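Local coordinates for CurD (Moorea producens 3L, PDB 5KP7), which probably catalyses an HMG-CoA synthase-type reaction as a member of the thiolase-like superfamily, and binds 4'-phosphopantetheine, at residues K46-R51 with S56-L61; V68-E73 with P416-K421; Q316-I321 with L326-A331; S332-G337 with R343-F348. The protein carries 3 engineered substitutions. All blocks are in the same frame, centred on the assembly; numbering follows the deposited sequence.

Interaction 1. Residues K46-R51 with S56-L61. With PNS (4'-phosphopantetheine), chain E.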
# COMPACT_ATOMS: atom_id res chain seq x y z
N LYS A 46 -9.56 -17.41 -8.71
CA LYS A 46 -9.07 -18.06 -9.94
C LYS A 46 -7.61 -18.51 -9.84
O LYS A 46 -7.28 -19.60 -10.31
CB LYS A 46 -9.26 -17.15 -11.15
CG LYS A 46 -10.71 -16.82 -11.44
CD LYS A 46 -10.86 -16.02 -12.72
CE LYS A 46 -12.19 -15.31 -12.72
NZ LYS A 46 -12.45 -14.66 -14.02
N LEU A 47 -6.77 -17.69 -9.20
CA LEU A 47 -5.36 -18.03 -8.93
C LEU A 47 -5.27 -19.23 -7.97
O LEU A 47 -4.53 -20.17 -8.24
CB LEU A 47 -4.58 -16.82 -8.37
CG LEU A 47 -3.07 -16.93 -8.12
CD1 LEU A 47 -2.35 -17.09 -9.44
CD2 LEU A 47 -2.49 -15.71 -7.41
N ALA A 48 -6.04 -19.19 -6.88
CA ALA A 48 -6.11 -20.31 -5.93
C ALA A 48 -6.50 -21.63 -6.61
O ALA A 48 -5.83 -22.64 -6.41
CB ALA A 48 -7.08 -20.00 -4.80
N GLN A 49 -7.58 -21.60 -7.40
CA GLN A 49 -8.03 -22.77 -8.17
C GLN A 49 -6.93 -23.29 -9.09
O GLN A 49 -6.69 -24.50 -9.16
CB GLN A 49 -9.27 -22.45 -9.01
CG GLN A 49 -10.53 -22.30 -8.17
CD GLN A 49 -11.69 -21.62 -8.90
OE1 GLN A 49 -11.50 -20.82 -9.82
NE2 GLN A 49 -12.91 -21.93 -8.47
N ALA A 50 -6.28 -22.37 -9.79
CA ALA A 50 -5.21 -22.71 -10.73
C ALA A 50 -3.96 -23.31 -10.08
O ALA A 50 -3.19 -23.97 -10.77
CB ALA A 50 -4.82 -21.49 -11.54
N ARG A 51 -3.74 -23.05 -8.79
CA ARG A 51 -2.62 -23.67 -8.06
C ARG A 51 -3.07 -24.60 -6.93
O ARG A 51 -2.38 -24.78 -5.93
CB ARG A 51 -1.66 -22.58 -7.59
CG ARG A 51 -0.84 -22.06 -8.77
CD ARG A 51 -0.46 -20.60 -8.68
NE ARG A 51 -0.27 -20.04 -10.03
CZ ARG A 51 0.55 -19.04 -10.34
NH1 ARG A 51 1.32 -18.46 -9.42
NH2 ARG A 51 0.62 -18.61 -11.61
N SER A 56 -10.24 -20.63 0.80
CA SER A 56 -10.11 -20.02 2.11
C SER A 56 -8.76 -19.32 2.37
O SER A 56 -8.74 -18.36 3.11
CB SER A 56 -10.44 -21.01 3.23
OG SER A 56 -9.43 -21.97 3.35
N ARG A 57 -7.65 -19.77 1.76
CA ARG A 57 -6.34 -19.13 1.96
C ARG A 57 -6.39 -17.61 1.67
O ARG A 57 -6.02 -16.84 2.54
CB ARG A 57 -5.21 -19.80 1.15
CG ARG A 57 -4.70 -21.11 1.78
CD ARG A 57 -3.17 -21.17 1.90
NE ARG A 57 -2.64 -20.13 2.80
CZ ARG A 57 -1.96 -19.03 2.44
NH1 ARG A 57 -1.54 -18.19 3.38
NH2 ARG A 57 -1.67 -18.75 1.16
N PHE A 58 -6.86 -17.19 0.51
CA PHE A 58 -6.88 -15.74 0.21
C PHE A 58 -8.04 -14.99 0.88
O PHE A 58 -7.85 -13.89 1.35
CB PHE A 58 -6.83 -15.45 -1.29
CG PHE A 58 -5.58 -15.97 -1.97
CD1 PHE A 58 -4.32 -15.74 -1.42
CD2 PHE A 58 -5.66 -16.68 -3.15
CE1 PHE A 58 -3.17 -16.22 -2.04
CE2 PHE A 58 -4.52 -17.17 -3.77
CZ PHE A 58 -3.28 -16.95 -3.21
N ASP A 59 -9.24 -15.59 0.96
CA ASP A 59 -10.34 -15.01 1.78
C ASP A 59 -9.87 -14.83 3.25
O ASP A 59 -10.10 -13.78 3.87
CB ASP A 59 -11.62 -15.90 1.71
CG ASP A 59 -12.39 -15.77 0.38
OD1 ASP A 59 -11.79 -15.53 -0.68
OD2 ASP A 59 -13.65 -15.93 0.35
N ASN A 60 -9.15 -15.81 3.78
CA ASN A 60 -8.57 -15.75 5.12
C ASN A 60 -7.71 -14.50 5.33
O ASN A 60 -7.69 -13.91 6.39
CB ASN A 60 -7.66 -16.95 5.32
CG ASN A 60 -7.37 -17.22 6.74
OD1 ASN A 60 -6.34 -16.77 7.25
ND2 ASN A 60 -8.24 -18.00 7.40
N LEU A 61 -6.97 -14.15 4.28
CA LEU A 61 -6.03 -13.02 4.30
C LEU A 61 -6.68 -11.71 3.83
O LEU A 61 -6.00 -10.67 3.71
CB LEU A 61 -4.82 -13.38 3.43
CG LEU A 61 -3.93 -14.51 3.96
CD1 LEU A 61 -2.87 -14.84 2.93
CD2 LEU A 61 -3.24 -14.15 5.25
O23 PNS E . 0.08 -16.20 4.38
P24 PNS E . 1.53 -16.01 4.01
O26 PNS E . 2.38 -17.23 3.72
O27 PNS E . 1.65 -15.11 2.66
C28 PNS E . 0.92 -13.90 2.50
C29 PNS E . 0.44 -13.72 1.06
C30 PNS E . -0.13 -12.35 0.76
C31 PNS E . 0.30 -15.00 0.20
C32 PNS E . 1.86 -13.46 0.34
O33 PNS E . 1.72 -13.24 -1.10
C34 PNS E . 2.76 -12.32 0.79
O35 PNS E . 3.51 -12.47 1.75
N36 PNS E . 2.62 -11.16 0.15
C37 PNS E . 2.99 -9.90 0.75
C38 PNS E . 4.45 -9.54 0.62
C39 PNS E . 4.54 -8.20 1.32
O40 PNS E . 4.40 -7.17 0.67
N41 PNS E . 4.74 -8.23 2.64
C42 PNS E . 4.83 -7.00 3.39
C43 PNS E . 4.76 -7.22 4.88
S44 PNS E . 4.99 -5.58 5.60
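Phe58 leans from helix 56-60 against Ala48 of helix 44-50, its ring atom CE2 lying 4.0 Å from the Ala48 methyl CB, which meets the ring obliquely. The ring gets there because Phe58 CG stands beside its own backbone N and anti to the carbonyl carbon (chi1 -61°). A small residue suits position 48, since the phenyl group comes close to the helix backbone itself: Phe58 CE2 is also 4.0 Å from Ala48 N. Leu47 widens the apolar patch more distantly, its CD2 standing 4.4 Å from Phe58 CE2. These three buried residues form the tight side of a small contact whose side-chain contacts are apolar.

Away from this patch the packing loosens, and Gln49, Ala50 and Asp59 are exposed; the polar ones suit such a place, and Asp59 pairs with Arg45. Arg57, on the same helix as Phe58, serves the ligand instead. Its chain, bent at chi2 and chi3, brings NH1 to 2.8 Å from O23 of the 4'-phosphopantetheine phosphate, a weak bond at the edge of the guanidinium group. Leu61 CD1 lies 3.6 Å from the same O23, lining the pocket beside the phosphate.

Around the pair, Leu47 rests on Met388 of helix 388-397, Phe58 on Met63 and Pro190 in loops, and Leu61 on Phe277 in another loop.

Interaction 2. Residues V68-E73 with P416-K421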
# COMPACT_ATOMS: atom_id res chain seq x y z
N VAL A 68 -4.11 -5.41 -12.66
CA VAL A 68 -2.96 -5.90 -13.44
C VAL A 68 -2.73 -4.92 -14.61
O VAL A 68 -3.65 -4.68 -15.35
CB VAL A 68 -3.22 -7.30 -14.00
CG1 VAL A 68 -2.01 -7.83 -14.73
CG2 VAL A 68 -3.58 -8.25 -12.86
N SER A 69 -1.53 -4.36 -14.68
CA SER A 69 -1.17 -3.44 -15.79
C SER A 69 -1.03 -4.22 -17.10
O SER A 69 -0.32 -5.26 -17.14
CB SER A 69 0.16 -2.81 -15.50
OG SER A 69 0.56 -1.85 -16.47
N LEU A 70 -1.63 -3.69 -18.18
CA LEU A 70 -1.41 -4.23 -19.53
C LEU A 70 -0.03 -3.82 -20.05
O LEU A 70 0.58 -2.90 -19.54
CB LEU A 70 -2.50 -3.73 -20.48
CG LEU A 70 -3.89 -4.35 -20.43
CD1 LEU A 70 -3.85 -5.73 -21.09
CD2 LEU A 70 -4.45 -4.49 -19.04
N PRO A 71 0.47 -4.50 -21.11
CA PRO A 71 1.78 -4.11 -21.68
C PRO A 71 1.83 -2.69 -22.24
O PRO A 71 2.88 -2.04 -22.21
CB PRO A 71 2.05 -5.19 -22.74
CG PRO A 71 1.27 -6.36 -22.25
CD PRO A 71 -0.00 -5.80 -21.66
N TYR A 72 0.66 -2.17 -22.62
CA TYR A 72 0.53 -0.82 -23.10
C TYR A 72 0.13 0.15 -21.99
O TYR A 72 -0.51 1.18 -22.24
CB TYR A 72 -0.42 -0.78 -24.31
CG TYR A 72 -1.74 -1.50 -24.13
CD1 TYR A 72 -2.77 -0.94 -23.35
CD2 TYR A 72 -1.95 -2.78 -24.67
CE1 TYR A 72 -3.98 -1.61 -23.19
CE2 TYR A 72 -3.15 -3.44 -24.49
CZ TYR A 72 -4.15 -2.86 -23.76
OH TYR A 72 -5.34 -3.53 -23.61
N GLU A 73 0.52 -0.17 -20.75
CA GLU A 73 0.41 0.77 -19.65
C GLU A 73 1.72 0.70 -18.88
O GLU A 73 2.44 -0.31 -18.91
CB GLU A 73 -0.74 0.39 -18.72
CG GLU A 73 -2.11 0.37 -19.40
CD GLU A 73 -3.18 0.06 -18.39
OE1 GLU A 73 -3.32 -1.15 -18.04
OE2 GLU A 73 -3.87 1.02 -17.91
N PRO A 416 -8.45 -8.16 -27.47
CA PRO A 416 -9.51 -7.30 -28.04
C PRO A 416 -10.58 -6.87 -27.03
O PRO A 416 -10.99 -5.70 -27.03
CB PRO A 416 -10.07 -8.16 -29.18
CG PRO A 416 -8.87 -8.92 -29.63
CD PRO A 416 -8.14 -9.29 -28.37
N GLY A 417 -10.97 -7.78 -26.14
CA GLY A 417 -12.00 -7.47 -25.14
C GLY A 417 -11.60 -6.47 -24.09
O GLY A 417 -12.44 -5.69 -23.63
N VAL A 418 -10.32 -6.48 -23.71
CA VAL A 418 -9.79 -5.50 -22.78
C VAL A 418 -9.82 -4.15 -23.46
O VAL A 418 -10.20 -3.17 -22.85
CB VAL A 418 -8.34 -5.82 -22.32
CG1 VAL A 418 -7.80 -4.70 -21.42
CG2 VAL A 418 -8.29 -7.15 -21.59
N TRP A 419 -9.44 -4.11 -24.74
CA TRP A 419 -9.41 -2.84 -25.44
C TRP A 419 -10.79 -2.19 -25.52
O TRP A 419 -10.92 -0.98 -25.34
CB TRP A 419 -8.83 -2.99 -26.85
CG TRP A 419 -8.52 -1.67 -27.46
CD1 TRP A 419 -9.23 -1.03 -28.42
CD2 TRP A 419 -7.47 -0.79 -27.08
NE1 TRP A 419 -8.65 0.17 -28.72
CE2 TRP A 419 -7.57 0.35 -27.89
CE3 TRP A 419 -6.43 -0.88 -26.15
CZ2 TRP A 419 -6.68 1.41 -27.81
CZ3 TRP A 419 -5.54 0.18 -26.06
CH2 TRP A 419 -5.67 1.31 -26.89
N LYS A 420 -11.81 -3.01 -25.77
CA LYS A 420 -13.19 -2.52 -25.86
C LYS A 420 -13.62 -1.78 -24.58
O LYS A 420 -14.38 -0.82 -24.67
CB LYS A 420 -14.17 -3.65 -26.22
CG LYS A 420 -15.44 -3.16 -26.87
CD LYS A 420 -16.30 -4.32 -27.33
CE LYS A 420 -17.68 -3.84 -27.77
NZ LYS A 420 -18.63 -4.96 -27.89
N LYS A 421 -13.10 -2.19 -23.42
CA LYS A 421 -13.34 -1.51 -22.14
C LYS A 421 -12.61 -0.15 -22.01
O LYS A 421 -13.11 0.74 -21.33
CB LYS A 421 -12.93 -2.40 -20.96
CG LYS A 421 -13.83 -3.59 -20.70
CD LYS A 421 -15.09 -3.17 -19.96
CE LYS A 421 -15.66 -4.28 -19.11
NZ LYS A 421 -16.72 -3.73 -18.25
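Tyr72 receives the six-membered ring of Trp419 edge-on over one of its faces, an edge-to-face (T-shaped) pair with centroids 5.3 Å apart and planes at 80°. Trp419 CZ3 makes the nearest approach, 3.7 Å from Tyr72 CE1, toward the rim of the ring. With CG anti to the backbone N (chi1 -168°), the indole swings from its partly exposed place on helix 416-422 toward the turn. Below the opposite face of the tyrosine lies Leu70 CB, which helps to hold the ring in place.

Tyr72 is the third residue of a type I beta turn, Leu70 to Glu73, closed by the backbone bond from Glu73 N to Leu70 O. Glu73 braces it further, OE1 accepting a nearly straight bond from Leu70 N (3.1 Å, 171°). The turn thereby presents Leu70 and Tyr72 together to the helix.

Val418, a compact branched residue, meets both with one methyl. Its CG1 lies 3.5 Å from Tyr72 OH, and the same atom meets Leu70 CG tip to tip at 4.0 Å. Replacing Tyr72 by alanine is likely to leave the Trp419 edge without an aromatic face to rest on and open a gap beside Val418 CG1. Farther out, Trp419 also stacks on Tyr412, and Leu70 touches Leu394 of helix 388-397.

Interaction 3. Residues Q316-I321 with L326-A331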
# COMPACT_ATOMS: atom_id res chain seq x y z
N GLN A 316 -8.84 -4.14 -1.22
CA GLN A 316 -9.16 -5.54 -1.58
C GLN A 316 -9.43 -5.74 -3.05
O GLN A 316 -9.45 -6.89 -3.49
CB GLN A 316 -10.41 -6.04 -0.85
CG GLN A 316 -10.23 -6.19 0.62
CD GLN A 316 -11.51 -6.74 1.26
OE1 GLN A 316 -12.62 -6.19 1.10
NE2 GLN A 316 -11.37 -7.84 1.95
N GLN A 317 -9.74 -4.66 -3.77
CA GLN A 317 -10.07 -4.69 -5.18
C GLN A 317 -8.88 -4.41 -6.10
O GLN A 317 -8.96 -4.63 -7.30
CB GLN A 317 -11.19 -3.68 -5.46
CG GLN A 317 -12.48 -4.10 -4.79
CD GLN A 317 -13.58 -3.10 -5.06
OE1 GLN A 317 -14.05 -2.98 -6.20
NE2 GLN A 317 -13.98 -2.36 -4.04
N VAL A 318 -7.79 -3.91 -5.54
CA VAL A 318 -6.61 -3.55 -6.33
C VAL A 318 -5.35 -4.31 -5.92
O VAL A 318 -4.44 -4.50 -6.76
CB VAL A 318 -6.39 -2.02 -6.23
CG1 VAL A 318 -5.22 -1.59 -7.01
CG2 VAL A 318 -7.59 -1.29 -6.80
N GLY A 319 -5.26 -4.74 -4.67
CA GLY A 319 -4.05 -5.40 -4.16
C GLY A 319 -3.08 -4.38 -3.59
O GLY A 319 -3.43 -3.21 -3.38
N ASN A 320 -1.85 -4.79 -3.33
CA ASN A 320 -0.86 -3.85 -2.82
C ASN A 320 -0.39 -3.00 -4.01
O ASN A 320 0.18 -3.55 -4.97
CB ASN A 320 0.33 -4.65 -2.27
CG ASN A 320 1.42 -3.79 -1.67
OD1 ASN A 320 1.32 -2.58 -1.59
ND2 ASN A 320 2.44 -4.46 -1.16
N ILE A 321 -0.62 -1.69 -3.94
CA ILE A 321 -0.17 -0.75 -4.97
C ILE A 321 0.96 0.14 -4.42
O ILE A 321 1.17 1.25 -4.87
CB ILE A 321 -1.32 0.02 -5.63
CG1 ILE A 321 -2.15 0.84 -4.64
CG2 ILE A 321 -2.22 -0.98 -6.31
CD1 ILE A 321 -3.11 1.85 -5.28
N LEU A 326 -1.68 3.47 0.90
CA LEU A 326 -2.26 4.26 2.02
C LEU A 326 -3.24 5.35 1.53
O LEU A 326 -4.24 5.64 2.17
CB LEU A 326 -1.13 4.88 2.88
CG LEU A 326 -1.55 5.86 3.96
CD1 LEU A 326 -2.42 5.17 5.00
CD2 LEU A 326 -0.30 6.41 4.66
N PHE A 327 -2.93 5.97 0.39
CA PHE A 327 -3.81 6.99 -0.16
C PHE A 327 -5.09 6.38 -0.69
O PHE A 327 -6.17 6.98 -0.53
CB PHE A 327 -3.11 7.82 -1.25
CG PHE A 327 -1.90 8.59 -0.76
CD1 PHE A 327 -1.77 8.98 0.56
CD2 PHE A 327 -0.91 8.93 -1.65
CE1 PHE A 327 -0.64 9.68 1.01
CE2 PHE A 327 0.21 9.66 -1.22
CZ PHE A 327 0.32 10.03 0.11
N LEU A 328 -5.00 5.18 -1.24
CA LEU A 328 -6.20 4.48 -1.64
C LEU A 328 -7.05 4.12 -0.41
O LEU A 328 -8.27 4.19 -0.43
CB LEU A 328 -5.88 3.23 -2.44
CG LEU A 328 -7.13 2.47 -2.95
CD1 LEU A 328 -8.04 3.37 -3.77
CD2 LEU A 328 -6.72 1.22 -3.67
N SER A 329 -6.37 3.66 0.65
CA SER A 329 -7.06 3.37 1.91
C SER A 329 -7.79 4.59 2.47
O SER A 329 -8.96 4.53 2.87
CB SER A 329 -6.09 2.84 2.95
OG SER A 329 -6.78 2.59 4.15
N LEU A 330 -7.14 5.75 2.41
CA LEU A 330 -7.80 7.01 2.78
C LEU A 330 -9.06 7.28 1.95
O LEU A 330 -10.13 7.56 2.50
CB LEU A 330 -6.83 8.19 2.67
CG LEU A 330 -7.45 9.57 2.91
CD1 LEU A 330 -8.02 9.73 4.31
CD2 LEU A 330 -6.40 10.65 2.61
N ALA A 331 -8.95 7.14 0.63
CA ALA A 331 -10.09 7.35 -0.25
C ALA A 331 -11.21 6.33 0.10
O ALA A 331 -12.40 6.68 0.10
CB ALA A 331 -9.69 7.17 -1.69
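Leu328 reaches out from helix 325-336 and places one methyl, CD2, against both Val318 and Ile321. The apolar contacts are these two: Leu328 CD2 is 4.0 Å from Ile321 CD1, the two side chains crossing at about a right angle, and 4.1 Å from Val318 CG2. Ile321 CG1 sits between its backbone N and carbonyl carbon (chi1 59°), and from there the chain extends to bring CD1 down to the leucine. Branched aliphatic residues suit this buried place, where the contact between the segments is made by aliphatic carbons.

Backbone geometry comes next. Gly319, the first residue past helix 309-318, has a positive phi of 90°, a conformation in which a side chain would be jammed against the preceding carbonyl oxygen; glycine therefore allows the chain to turn from the helix into the loop.

Several polar bonds fix that loop. Asn320, one of the residues lining the 4'-phosphopantetheine pocket, accepts at OD1 a bond from Met322 N, and its backbone is tied to Ser191 and Gly193, while Ile321 N bonds to Thr325 OG1. Ile321 of the apolar cluster thus follows a pocket residue directly in the chain.

Helix 325-336 is consistent with a buried central helix of the thiolase fold: Leu326 and Leu330 pack against strand 343-351, Leu328 also touches Tyr314 of helix 309-318, and Val318 packs on Leu380 of helix 376-381.

Interaction 4. Residues S332-G337 with R343-F348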
# COMPACT_ATOMS: atom_id res chain seq x y z
N SER A 332 -10.81 5.09 0.38
CA SER A 332 -11.76 4.05 0.77
C SER A 332 -12.46 4.34 2.10
O SER A 332 -13.67 4.13 2.23
CB SER A 332 -11.05 2.70 0.81
OG SER A 332 -11.99 1.64 0.90
N THR A 333 -11.70 4.80 3.08
CA THR A 333 -12.26 5.22 4.35
C THR A 333 -13.33 6.32 4.16
O THR A 333 -14.42 6.26 4.73
CB THR A 333 -11.15 5.73 5.27
OG1 THR A 333 -10.31 4.62 5.67
CG2 THR A 333 -11.72 6.37 6.51
N ILE A 334 -13.01 7.32 3.34
CA ILE A 334 -13.92 8.45 3.11
C ILE A 334 -15.22 7.98 2.45
O ILE A 334 -16.32 8.32 2.91
CB ILE A 334 -13.25 9.56 2.27
CG1 ILE A 334 -12.10 10.15 3.08
CG2 ILE A 334 -14.27 10.65 1.90
CD1 ILE A 334 -11.18 11.03 2.30
N ASP A 335 -15.10 7.18 1.39
CA ASP A 335 -16.29 6.69 0.69
C ASP A 335 -17.15 5.71 1.49
O ASP A 335 -18.39 5.73 1.40
CB ASP A 335 -15.90 6.03 -0.63
CG ASP A 335 -15.63 7.02 -1.72
OD1 ASP A 335 -15.74 8.26 -1.52
OD2 ASP A 335 -15.24 6.53 -2.80
N ASN A 336 -16.49 4.87 2.28
CA ASN A 336 -17.19 3.76 2.94
C ASN A 336 -17.52 3.96 4.41
O ASN A 336 -18.35 3.23 4.95
CB ASN A 336 -16.38 2.48 2.72
CG ASN A 336 -16.33 2.10 1.26
OD1 ASN A 336 -17.35 1.71 0.69
ND2 ASN A 336 -15.19 2.24 0.65
N GLY A 337 -16.94 4.98 5.04
CA GLY A 337 -17.23 5.34 6.41
C GLY A 337 -18.33 6.39 6.51
O GLY A 337 -18.93 6.78 5.51
N ARG A 343 -14.75 14.08 10.85
CA ARG A 343 -14.07 12.92 11.43
C ARG A 343 -12.56 13.06 11.29
O ARG A 343 -12.07 13.61 10.30
CB ARG A 343 -14.48 11.63 10.71
CG ARG A 343 -15.97 11.41 10.58
CD ARG A 343 -16.64 11.11 11.92
NE ARG A 343 -18.01 10.67 11.69
CZ ARG A 343 -18.95 10.54 12.63
NH1 ARG A 343 -18.69 10.84 13.92
NH2 ARG A 343 -20.18 10.15 12.29
N ARG A 344 -11.84 12.53 12.28
CA ARG A 344 -10.39 12.50 12.25
C ARG A 344 -9.93 11.11 11.89
O ARG A 344 -10.43 10.10 12.42
CB ARG A 344 -9.79 12.97 13.58
CG ARG A 344 -8.27 12.80 13.65
CD ARG A 344 -7.66 13.61 14.78
NE ARG A 344 -7.56 15.04 14.45
CZ ARG A 344 -8.31 16.03 14.94
NH1 ARG A 344 -9.29 15.80 15.82
NH2 ARG A 344 -8.08 17.27 14.56
N ILE A 345 -9.00 11.05 10.93
CA ILE A 345 -8.43 9.82 10.44
C ILE A 345 -6.96 9.77 10.78
O ILE A 345 -6.21 10.70 10.46
CB ILE A 345 -8.61 9.71 8.90
CG1 ILE A 345 -10.11 9.89 8.49
CG2 ILE A 345 -8.07 8.38 8.40
CD1 ILE A 345 -10.33 9.86 6.97
N GLY A 346 -6.54 8.67 11.41
CA GLY A 346 -5.12 8.40 11.63
C GLY A 346 -4.57 7.59 10.49
O GLY A 346 -5.22 6.64 10.01
N MET A 347 -3.37 7.95 10.05
CA MET A 347 -2.73 7.40 8.88
C MET A 347 -1.38 6.79 9.25
O MET A 347 -0.54 7.48 9.82
CB MET A 347 -2.46 8.54 7.88
CG MET A 347 -3.67 9.35 7.48
SD MET A 347 -4.52 8.64 6.09
CE MET A 347 -3.43 9.05 4.71
N PHE A 348 -1.16 5.53 8.86
CA PHE A 348 0.13 4.85 9.08
C PHE A 348 0.74 4.41 7.77
O PHE A 348 0.15 3.59 7.05
CB PHE A 348 0.02 3.62 9.99
CG PHE A 348 1.34 2.91 10.14
CD1 PHE A 348 2.42 3.58 10.71
CD2 PHE A 348 1.54 1.65 9.63
CE1 PHE A 348 3.67 2.99 10.80
CE2 PHE A 348 2.80 1.04 9.73
CZ PHE A 348 3.86 1.73 10.30
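Thr333 OG1 is gripped by two hydrogen bonds, one with Ser329 O a turn earlier in its own helix and one with Ser272 OG on strand 270-273, and so a buried hydroxyl is satisfied. With the oxygen so occupied, the other branch of Thr333 faces strand 343-351: CG2, anti to the backbone N, meets Ile345 CD1 tip to tip at 3.8 Å. Threonine suits the place because one side chain supplies both a polar hook and a methyl. Ile334 adds a looser touch, its CG1 lying 4.3 Å from Ile345 CD1. Ile345 is the main apolar residue here; its CG1 is anti to the carbonyl carbon (chi1 -54°), and from it the extended chain carries CD1 onto the helix.

The contact lays the C-terminal part of helix 325-336 on the sheet. Strand 343-351 runs parallel to its neighbour 270-273, and this helix is the last of those in the connection between them, an arrangement consistent with the C-terminal half of a thiolase fold. On the other edge the strand is paired with 355-363, Ile345 bonding through its backbone to Gly361.

The helix end is secured separately. Ser332 O accepts from both Asn336 N and Asn336 ND2, the latter at 2.9 Å with an angle of 142° and tilted 20° from the carbonyl plane. At Gly337, whose N lies 2.8 Å from Thr333 O in a backbone bond, a side chain would collide with that same oxygen; glycine lets the chain leave the helix here. Farther on, Arg343 pairs with Asp338.

Starting from the N terminus, interaction 1 closes a short loop between helices 44-50 and 56-60, with only four residues between its segments. The chain next enters 68-73, whose partner 416-421 comes 342 residues later, so interaction 2 joins early and late parts of the sequence. Interactions 3 and 4 fall within that long span, one after the other, and no two contacts cross. Interaction 3 closes a four-residue connection, tying the end of helix 309-318 to helix 325-336; interaction 4 closes a five-residue one, tying the end of that same helix to strand 343-351. They touch, Leu330 CD1 lying 3.5 Å from Ile345 CD1, whereas interactions 2 and 4 stand on opposite sides of the chain's centre.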